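Local coordinates for pyruvate formate-lyase 2 (Archaeoglobus fulgidus, PDB 2F3O), which is of unknown exact function but belongs to the glycyl radical enzymes and probably acts as a lyase, at residues A[61-66]-A[301-306]; A[323-328]-A[636-641]. All coordinates share one frame; numbering follows the deposited sequence.

Contact 1: residues A[61-66]-A[301-306]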
ATOM      1  N   SER A  61     -31.147 -28.993 -37.038  1.00 63.12           N
ATOM      2  CA  SER A  61     -32.230 -28.874 -36.061  1.00 62.67           C
ATOM      3  C   SER A  61     -31.837 -28.150 -34.773  1.00 62.06           C
ATOM      4  O   SER A  61     -32.493 -28.318 -33.747  1.00 61.96           O
ATOM      5  CB  SER A  61     -32.857 -30.248 -35.749  1.00 62.89           C
ATOM      6  OG  SER A  61     -32.954 -31.074 -36.909  1.00 63.59           O
ATOM      7  N   GLU A  62     -30.789 -27.326 -34.848  1.00 61.20           N
ATOM      8  CA  GLU A  62     -30.263 -26.615 -33.679  1.00 60.22           C
ATOM      9  C   GLU A  62     -31.110 -25.454 -33.194  1.00 59.12           C
ATOM     10  O   GLU A  62     -31.720 -24.745 -33.984  1.00 59.06           O
ATOM     11  CB  GLU A  62     -28.831 -26.142 -33.918  1.00 60.27           C
ATOM     12  CG  GLU A  62     -27.805 -27.115 -33.357  1.00 61.07           C
ATOM     13  CD  GLU A  62     -26.365 -26.688 -33.574  1.00 61.05           C
ATOM     14  OE1 GLU A  62     -25.473 -27.415 -33.083  1.00 62.33           O
ATOM     15  OE2 GLU A  62     -26.123 -25.644 -34.227  1.00 61.69           O
ATOM     16  N   LEU A  63     -31.123 -25.282 -31.880  1.00 57.88           N
ATOM     17  CA  LEU A  63     -31.780 -24.180 -31.208  1.00 56.91           C
ATOM     18  C   LEU A  63     -30.742 -23.272 -30.583  1.00 56.24           C
ATOM     19  O   LEU A  63     -31.005 -22.096 -30.317  1.00 56.21           O
ATOM     20  CB  LEU A  63     -32.677 -24.704 -30.104  1.00 56.87           C
ATOM     21  CG  LEU A  63     -33.892 -25.500 -30.559  1.00 56.83           C
ATOM     22  CD1 LEU A  63     -34.852 -25.645 -29.393  1.00 56.37           C
ATOM     23  CD2 LEU A  63     -34.570 -24.818 -31.730  1.00 56.48           C
ATOM     24  N   ILE A  64     -29.569 -23.840 -30.318  1.00 55.21           N
ATOM     25  CA  ILE A  64     -28.440 -23.093 -29.782  1.00 54.18           C
ATOM     26  C   ILE A  64     -27.291 -23.227 -30.784  1.00 53.67           C
ATOM     27  O   ILE A  64     -26.901 -24.340 -31.160  1.00 53.44           O
ATOM     28  CB  ILE A  64     -28.063 -23.532 -28.328  1.00 53.92           C
ATOM     29  CG1 ILE A  64     -28.773 -22.663 -27.299  1.00 53.76           C
ATOM     30  CG2 ILE A  64     -26.607 -23.303 -28.044  1.00 53.93           C
ATOM     31  CD1 ILE A  64     -30.185 -23.013 -27.048  1.00 53.07           C
ATOM     32  N   VAL A  65     -26.801 -22.087 -31.264  1.00 53.12           N
ATOM     33  CA  VAL A  65     -25.810 -22.071 -32.344  1.00 52.80           C
ATOM     34  C   VAL A  65     -24.473 -21.508 -31.891  1.00 52.81           C
ATOM     35  O   VAL A  65     -24.379 -20.809 -30.878  1.00 52.72           O
ATOM     36  CB  VAL A  65     -26.314 -21.285 -33.594  1.00 52.64           C
ATOM     37  CG1 VAL A  65     -27.625 -21.839 -34.055  1.00 51.98           C
ATOM     38  CG2 VAL A  65     -26.471 -19.811 -33.286  1.00 52.21           C
ATOM     39  N   GLY A  66     -23.436 -21.800 -32.659  1.00 52.81           N
ATOM     40  CA  GLY A  66     -22.091 -21.425 -32.259  1.00 53.14           C
ATOM     41  C   GLY A  66     -21.128 -22.592 -32.296  1.00 53.25           C
ATOM     42  O   GLY A  66     -20.744 -23.125 -31.260  1.00 53.05           O
ATOM     43  N   PHE A 301     -35.919 -28.743 -22.162  1.00 56.87           N
ATOM     44  CA  PHE A 301     -35.079 -29.928 -22.275  1.00 56.21           C
ATOM     45  C   PHE A 301     -34.220 -29.910 -23.534  1.00 56.20           C
ATOM     46  O   PHE A 301     -33.032 -30.208 -23.469  1.00 56.33           O
ATOM     47  CB  PHE A 301     -35.949 -31.182 -22.279  1.00 55.78           C
ATOM     48  CG  PHE A 301     -35.197 -32.455 -22.006  1.00 54.83           C
ATOM     49  CD1 PHE A 301     -34.936 -32.847 -20.716  1.00 54.94           C
ATOM     50  CD2 PHE A 301     -34.784 -33.278 -23.036  1.00 54.14           C
ATOM     51  CE1 PHE A 301     -34.260 -34.027 -20.463  1.00 54.88           C
ATOM     52  CE2 PHE A 301     -34.110 -34.457 -22.778  1.00 53.12           C
ATOM     53  CZ  PHE A 301     -33.850 -34.830 -21.504  1.00 54.22           C
ATOM     54  N   ASP A 302     -34.824 -29.558 -24.668  1.00 56.12           N
ATOM     55  CA  ASP A 302     -34.143 -29.590 -25.967  1.00 55.95           C
ATOM     56  C   ASP A 302     -33.070 -28.520 -26.039  1.00 55.31           C
ATOM     57  O   ASP A 302     -32.001 -28.744 -26.616  1.00 55.58           O
ATOM     58  CB  ASP A 302     -35.139 -29.374 -27.119  1.00 56.68           C
ATOM     59  CG  ASP A 302     -35.687 -30.684 -27.712  1.00 57.79           C
ATOM     60  OD1 ASP A 302     -35.085 -31.767 -27.483  1.00 59.37           O
ATOM     61  OD2 ASP A 302     -36.719 -30.605 -28.432  1.00 57.93           O
ATOM     62  N   ILE A 303     -33.377 -27.363 -25.456  1.00 54.24           N
ATOM     63  CA  ILE A 303     -32.438 -26.246 -25.337  1.00 53.24           C
ATOM     64  C   ILE A 303     -31.162 -26.654 -24.569  1.00 52.66           C
ATOM     65  O   ILE A 303     -30.036 -26.450 -25.043  1.00 52.40           O
ATOM     66  CB  ILE A 303     -33.136 -25.045 -24.655  1.00 53.29           C
ATOM     67  CG1 ILE A 303     -34.115 -24.360 -25.614  1.00 52.82           C
ATOM     68  CG2 ILE A 303     -32.157 -24.036 -24.194  1.00 53.05           C
ATOM     69  CD1 ILE A 303     -35.018 -23.352 -24.932  1.00 50.74           C
ATOM     70  N   LEU A 304     -31.350 -27.290 -23.417  1.00 51.99           N
ATOM     71  CA  LEU A 304     -30.234 -27.760 -22.608  1.00 51.27           C
ATOM     72  C   LEU A 304     -29.497 -28.878 -23.297  1.00 51.08           C
ATOM     73  O   LEU A 304     -28.271 -28.933 -23.240  1.00 51.34           O
ATOM     74  CB  LEU A 304     -30.726 -28.226 -21.248  1.00 51.11           C
ATOM     75  CG  LEU A 304     -31.323 -27.088 -20.430  1.00 50.68           C
ATOM     76  CD1 LEU A 304     -32.173 -27.636 -19.310  1.00 50.29           C
ATOM     77  CD2 LEU A 304     -30.228 -26.158 -19.913  1.00 50.41           C
ATOM     78  N   ALA A 305     -30.245 -29.750 -23.969  1.00 50.70           N
ATOM     79  CA  ALA A 305     -29.661 -30.851 -24.736  1.00 50.50           C
ATOM     80  C   ALA A 305     -28.693 -30.363 -25.807  1.00 50.18           C
ATOM     81  O   ALA A 305     -27.604 -30.925 -25.969  1.00 50.15           O
ATOM     82  CB  ALA A 305     -30.752 -31.710 -25.362  1.00 50.58           C
ATOM     83  N   ASN A 306     -29.100 -29.302 -26.504  1.00 49.40           N
ATOM     84  CA  ASN A 306     -28.299 -28.678 -27.536  1.00 48.88           C
ATOM     85  C   ASN A 306     -26.963 -28.149 -27.019  1.00 48.42           C
ATOM     86  O   ASN A 306     -25.929 -28.316 -27.671  1.00 47.91           O
ATOM     87  CB  ASN A 306     -29.085 -27.525 -28.120  1.00 49.06           C
ATOM     88  CG  ASN A 306     -28.664 -27.183 -29.528  1.00 49.82           C
ATOM     89  OD1 ASN A 306     -27.496 -27.262 -29.914  1.00 50.58           O
ATOM     90  ND2 ASN A 306     -29.629 -26.800 -30.310  1.00 51.03           N
TER

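Contact 2: residues A[323-328]-A[636-641]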
ATOM      1  N   GLU A 323      -0.601 -37.486 -25.315  1.00 57.69           N
ATOM      2  CA  GLU A 323      -1.630 -38.527 -25.307  1.00 58.14           C
ATOM      3  C   GLU A 323      -1.406 -39.636 -24.281  1.00 57.98           C
ATOM      4  O   GLU A 323      -2.327 -40.374 -23.963  1.00 57.79           O
ATOM      5  CB  GLU A 323      -1.763 -39.164 -26.683  1.00 58.23           C
ATOM      6  CG  GLU A 323      -2.683 -38.422 -27.617  1.00 59.96           C
ATOM      7  CD  GLU A 323      -4.133 -38.489 -27.195  1.00 62.13           C
ATOM      8  OE1 GLU A 323      -4.579 -39.541 -26.662  1.00 62.92           O
ATOM      9  OE2 GLU A 323      -4.823 -37.473 -27.414  1.00 63.24           O
ATOM     10  N   GLN A 324      -0.184 -39.777 -23.785  1.00 57.80           N
ATOM     11  CA  GLN A 324       0.075 -40.789 -22.779  1.00 57.86           C
ATOM     12  C   GLN A 324      -0.286 -40.258 -21.410  1.00 57.09           C
ATOM     13  O   GLN A 324      -0.751 -41.009 -20.553  1.00 56.92           O
ATOM     14  CB  GLN A 324       1.543 -41.212 -22.790  1.00 57.97           C
ATOM     15  CG  GLN A 324       1.936 -42.130 -23.943  1.00 59.07           C
ATOM     16  CD  GLN A 324       3.452 -42.186 -24.154  1.00 59.20           C
ATOM     17  OE1 GLN A 324       4.234 -41.757 -23.294  1.00 60.84           O
ATOM     18  NE2 GLN A 324       3.871 -42.717 -25.303  1.00 59.99           N
ATOM     19  N   TYR A 325      -0.060 -38.962 -21.202  1.00 56.42           N
ATOM     20  CA  TYR A 325      -0.252 -38.365 -19.885  1.00 55.57           C
ATOM     21  C   TYR A 325      -1.657 -37.810 -19.735  1.00 55.40           C
ATOM     22  O   TYR A 325      -2.124 -37.590 -18.620  1.00 55.07           O
ATOM     23  CB  TYR A 325       0.769 -37.266 -19.625  1.00 55.02           C
ATOM     24  CG  TYR A 325       2.193 -37.735 -19.438  1.00 54.43           C
ATOM     25  CD1 TYR A 325       3.025 -37.943 -20.528  1.00 54.88           C
ATOM     26  CD2 TYR A 325       2.726 -37.935 -18.163  1.00 54.70           C
ATOM     27  CE1 TYR A 325       4.358 -38.368 -20.361  1.00 55.37           C
ATOM     28  CE2 TYR A 325       4.069 -38.341 -17.986  1.00 54.17           C
ATOM     29  CZ  TYR A 325       4.869 -38.564 -19.093  1.00 54.18           C
ATOM     30  OH  TYR A 325       6.171 -38.961 -18.958  1.00 52.89           O
ATOM     31  N   PHE A 326      -2.340 -37.599 -20.856  1.00 55.52           N
ATOM     32  CA  PHE A 326      -3.703 -37.051 -20.819  1.00 55.85           C
ATOM     33  C   PHE A 326      -4.692 -37.802 -21.725  1.00 56.09           C
ATOM     34  O   PHE A 326      -5.512 -37.173 -22.404  1.00 56.45           O
ATOM     35  CB  PHE A 326      -3.698 -35.552 -21.159  1.00 55.51           C
ATOM     36  CG  PHE A 326      -2.814 -34.731 -20.265  1.00 55.78           C
ATOM     37  CD1 PHE A 326      -1.512 -34.416 -20.637  1.00 56.86           C
ATOM     38  CD2 PHE A 326      -3.267 -34.295 -19.039  1.00 55.32           C
ATOM     39  CE1 PHE A 326      -0.688 -33.677 -19.796  1.00 56.27           C
ATOM     40  CE2 PHE A 326      -2.451 -33.559 -18.203  1.00 55.18           C
ATOM     41  CZ  PHE A 326      -1.164 -33.252 -18.581  1.00 55.62           C
ATOM     42  N   SER A 327      -4.625 -39.138 -21.709  1.00 55.94           N
ATOM     43  CA  SER A 327      -5.405 -39.997 -22.616  1.00 55.62           C
ATOM     44  C   SER A 327      -6.891 -39.899 -22.355  1.00 55.23           C
ATOM     45  O   SER A 327      -7.311 -39.741 -21.214  1.00 55.61           O
ATOM     46  CB  SER A 327      -4.993 -41.463 -22.449  1.00 55.89           C
ATOM     47  OG  SER A 327      -5.111 -42.177 -23.669  1.00 55.92           O
ATOM     48  N   GLY A 328      -7.693 -39.988 -23.403  1.00 54.37           N
ATOM     49  CA  GLY A 328      -9.125 -39.967 -23.213  1.00 53.17           C
ATOM     50  C   GLY A 328      -9.788 -38.681 -23.606  1.00 52.61           C
ATOM     51  O   GLY A 328     -10.856 -38.350 -23.087  1.00 52.45           O
ATOM     52  N   VAL A 636      -0.166 -43.080 -15.172  1.00 52.51           N
ATOM     53  CA  VAL A 636       0.359 -44.028 -16.133  1.00 52.87           C
ATOM     54  C   VAL A 636       1.674 -43.500 -16.710  1.00 53.27           C
ATOM     55  O   VAL A 636       2.686 -44.208 -16.723  1.00 53.59           O
ATOM     56  CB  VAL A 636      -0.655 -44.312 -17.260  1.00 52.77           C
ATOM     57  CG1 VAL A 636      -0.053 -45.254 -18.321  1.00 52.38           C
ATOM     58  CG2 VAL A 636      -1.940 -44.881 -16.676  1.00 52.75           C
ATOM     59  N   GLY A 637       1.657 -42.251 -17.159  1.00 53.52           N
ATOM     60  CA  GLY A 637       2.802 -41.670 -17.836  1.00 53.63           C
ATOM     61  C   GLY A 637       4.036 -41.645 -16.957  1.00 53.97           C
ATOM     62  O   GLY A 637       5.125 -42.031 -17.409  1.00 53.84           O
ATOM     63  N   PHE A 638       3.853 -41.219 -15.700  1.00 53.98           N
ATOM     64  CA  PHE A 638       4.944 -41.137 -14.735  1.00 54.13           C
ATOM     65  C   PHE A 638       5.410 -42.520 -14.396  1.00 54.62           C
ATOM     66  O   PHE A 638       6.604 -42.734 -14.191  1.00 54.67           O
ATOM     67  CB  PHE A 638       4.517 -40.475 -13.428  1.00 54.00           C
ATOM     68  CG  PHE A 638       4.369 -38.988 -13.506  1.00 53.80           C
ATOM     69  CD1 PHE A 638       3.413 -38.339 -12.735  1.00 52.30           C
ATOM     70  CD2 PHE A 638       5.180 -38.238 -14.342  1.00 52.70           C
ATOM     71  CE1 PHE A 638       3.272 -36.994 -12.795  1.00 51.11           C
ATOM     72  CE2 PHE A 638       5.041 -36.879 -14.411  1.00 52.15           C
ATOM     73  CZ  PHE A 638       4.088 -36.255 -13.637  1.00 52.50           C
ATOM     74  N   GLY A 639       4.448 -43.442 -14.321  1.00 55.26           N
ATOM     75  CA  GLY A 639       4.706 -44.861 -14.091  1.00 55.80           C
ATOM     76  C   GLY A 639       5.769 -45.443 -15.002  1.00 56.24           C
ATOM     77  O   GLY A 639       6.739 -46.001 -14.500  1.00 55.97           O
ATOM     78  N   PHE A 640       5.600 -45.264 -16.320  1.00 56.95           N
ATOM     79  CA  PHE A 640       6.580 -45.669 -17.343  1.00 58.00           C
ATOM     80  C   PHE A 640       8.001 -45.390 -16.907  1.00 58.33           C
ATOM     81  O   PHE A 640       8.863 -46.249 -17.011  1.00 58.79           O
ATOM     82  CB  PHE A 640       6.415 -44.897 -18.660  1.00 58.47           C
ATOM     83  CG  PHE A 640       5.117 -45.139 -19.392  1.00 59.59           C
ATOM     84  CD1 PHE A 640       4.432 -46.342 -19.287  1.00 60.35           C
ATOM     85  CD2 PHE A 640       4.613 -44.154 -20.253  1.00 60.60           C
ATOM     86  CE1 PHE A 640       3.228 -46.547 -19.987  1.00 61.05           C
ATOM     87  CE2 PHE A 640       3.425 -44.351 -20.964  1.00 61.50           C
ATOM     88  CZ  PHE A 640       2.728 -45.554 -20.829  1.00 61.09           C
ATOM     89  N   PHE A 641       8.233 -44.174 -16.423  1.00 58.88           N
ATOM     90  CA  PHE A 641       9.571 -43.705 -16.071  1.00 59.34           C
ATOM     91  C   PHE A 641       9.842 -43.703 -14.564  1.00 59.59           C
ATOM     92  O   PHE A 641      10.818 -43.095 -14.111  1.00 59.41           O
ATOM     93  CB  PHE A 641       9.813 -42.306 -16.648  1.00 59.44           C
ATOM     94  CG  PHE A 641       9.469 -42.192 -18.096  1.00 59.49           C
ATOM     95  CD1 PHE A 641      10.353 -42.625 -19.056  1.00 59.57           C
ATOM     96  CD2 PHE A 641       8.251 -41.662 -18.497  1.00 59.82           C
ATOM     97  CE1 PHE A 641      10.032 -42.536 -20.386  1.00 60.09           C
ATOM     98  CE2 PHE A 641       7.927 -41.571 -19.822  1.00 59.65           C
ATOM     99  CZ  PHE A 641       8.815 -42.005 -20.771  1.00 59.85           C
TER

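Contact 1: residues A[61-66]-A[301-306]
N306 reaches from helix 297-310 to the backbone of L63 and I64. It has the largest area buried by the contact. Its CG is anti to the backbone N (chi1 -155°), and from there the amide group extends toward the loop. N306 CG lies 3.6 Å from I64 N. The end of the side chain lies close to the peptide between L63 and I64, with the carbonyl of I64 also near. On the loop side I64 CB packs 3.9 Å from N306 CG. E62 borders the same amide. Its extended chain crosses that of N306 at about a right angle. The carboxylate of E62 is served by other groups: L59 N gives it a hydrogen bond and K310, also on helix 297-310, a salt bridge.

I64 makes a second contact, about one turn back along the helix. Its CD1 meets I303 CG2 at 3.6 Å. These two side chains cross at about a right angle. L63 meets the same isoleucine on its other branch, with L63 CD1 4.1 Å from I303 CG1. I303 therefore gives one branch to L63 and the other to I64. D302 adds little: its CB is 4.4 Å from L63 CD1, and its carboxylate is paired with R5.

W251 of helix 250-267 bonds to L63 O and packs on I64, while F250 and V254 of the same helix touch I303. All six touching residues are buried. This is loop-on-helix packing within the helical part of the pyruvate formate lyase-like fold: an irregular segment after helix 39-53 is set among several helices.

Contact 2: residues A[323-328]-A[636-641]
Y325 lies over G637, and the main contacts across this interface are aromatic. Its CG is anti to the carbonyl carbon (chi1 -69°), and the ring extends from there toward helix 634-640. G637 CA sits over one face of the ring, 3.9 Å from its centroid, in a CH-pi contact. Glycine suits this position, because a CB on G637 would point toward 323-328, where the Y325 ring lies.

The ring of Y325 also turns an edge toward the face of F638. This is an offset edge-to-face pair, with centroids 5.8 Å apart and planes at 72°. The closest ring carbons are Y325 CE2 and F638 CD2, 3.8 Å apart.

One polar atom meets a ring edge. Others have partners outside the two segments. Q324 OE1 lies near the plane of the F640 ring, at its edge, 3.6 Å from F640 CE2. The amide and ring planes are 88° apart. Y325 OH lies beside F641 CE2 and is hydrogen-bonded to G142 O. The Q324 carbonyl is bound by the hydroxyl of T633, just before helix 634-640, which also bonds to S327 N.

An alanine in place of Y325 would probably open a gap over G637 and beside F638 and leave G142 O without its hydroxyl mate.

No hydrogen bond directly joins 323-328 to 636-641. The chemistry implies a fit that rests on ring packing and on a close approach to glycine, while G142 and T633 serve the Y325 hydroxyl and the Q324 carbonyl.

How the contacts relate
The two contacts lie on opposite sides of the chain's centre. Their centres are about 35 Å apart and their nearest atoms about 19 Å apart, so they do not touch. Both segments of contact 1 come before those of contact 2 in the chain. The next helix after 297-310 of contact 1 is 322-325 of contact 2. All four segments belong to the pyruvate formate lyase-like part of the chain. Contact 1 is the farther from the centre, among helices. Contact 2 is nearer the centre, where G328 O bonds to W753, next to G752, the predicted glycyl radical site. The chain thus runs from a helical part away from the centre to the region that probably holds the radical site.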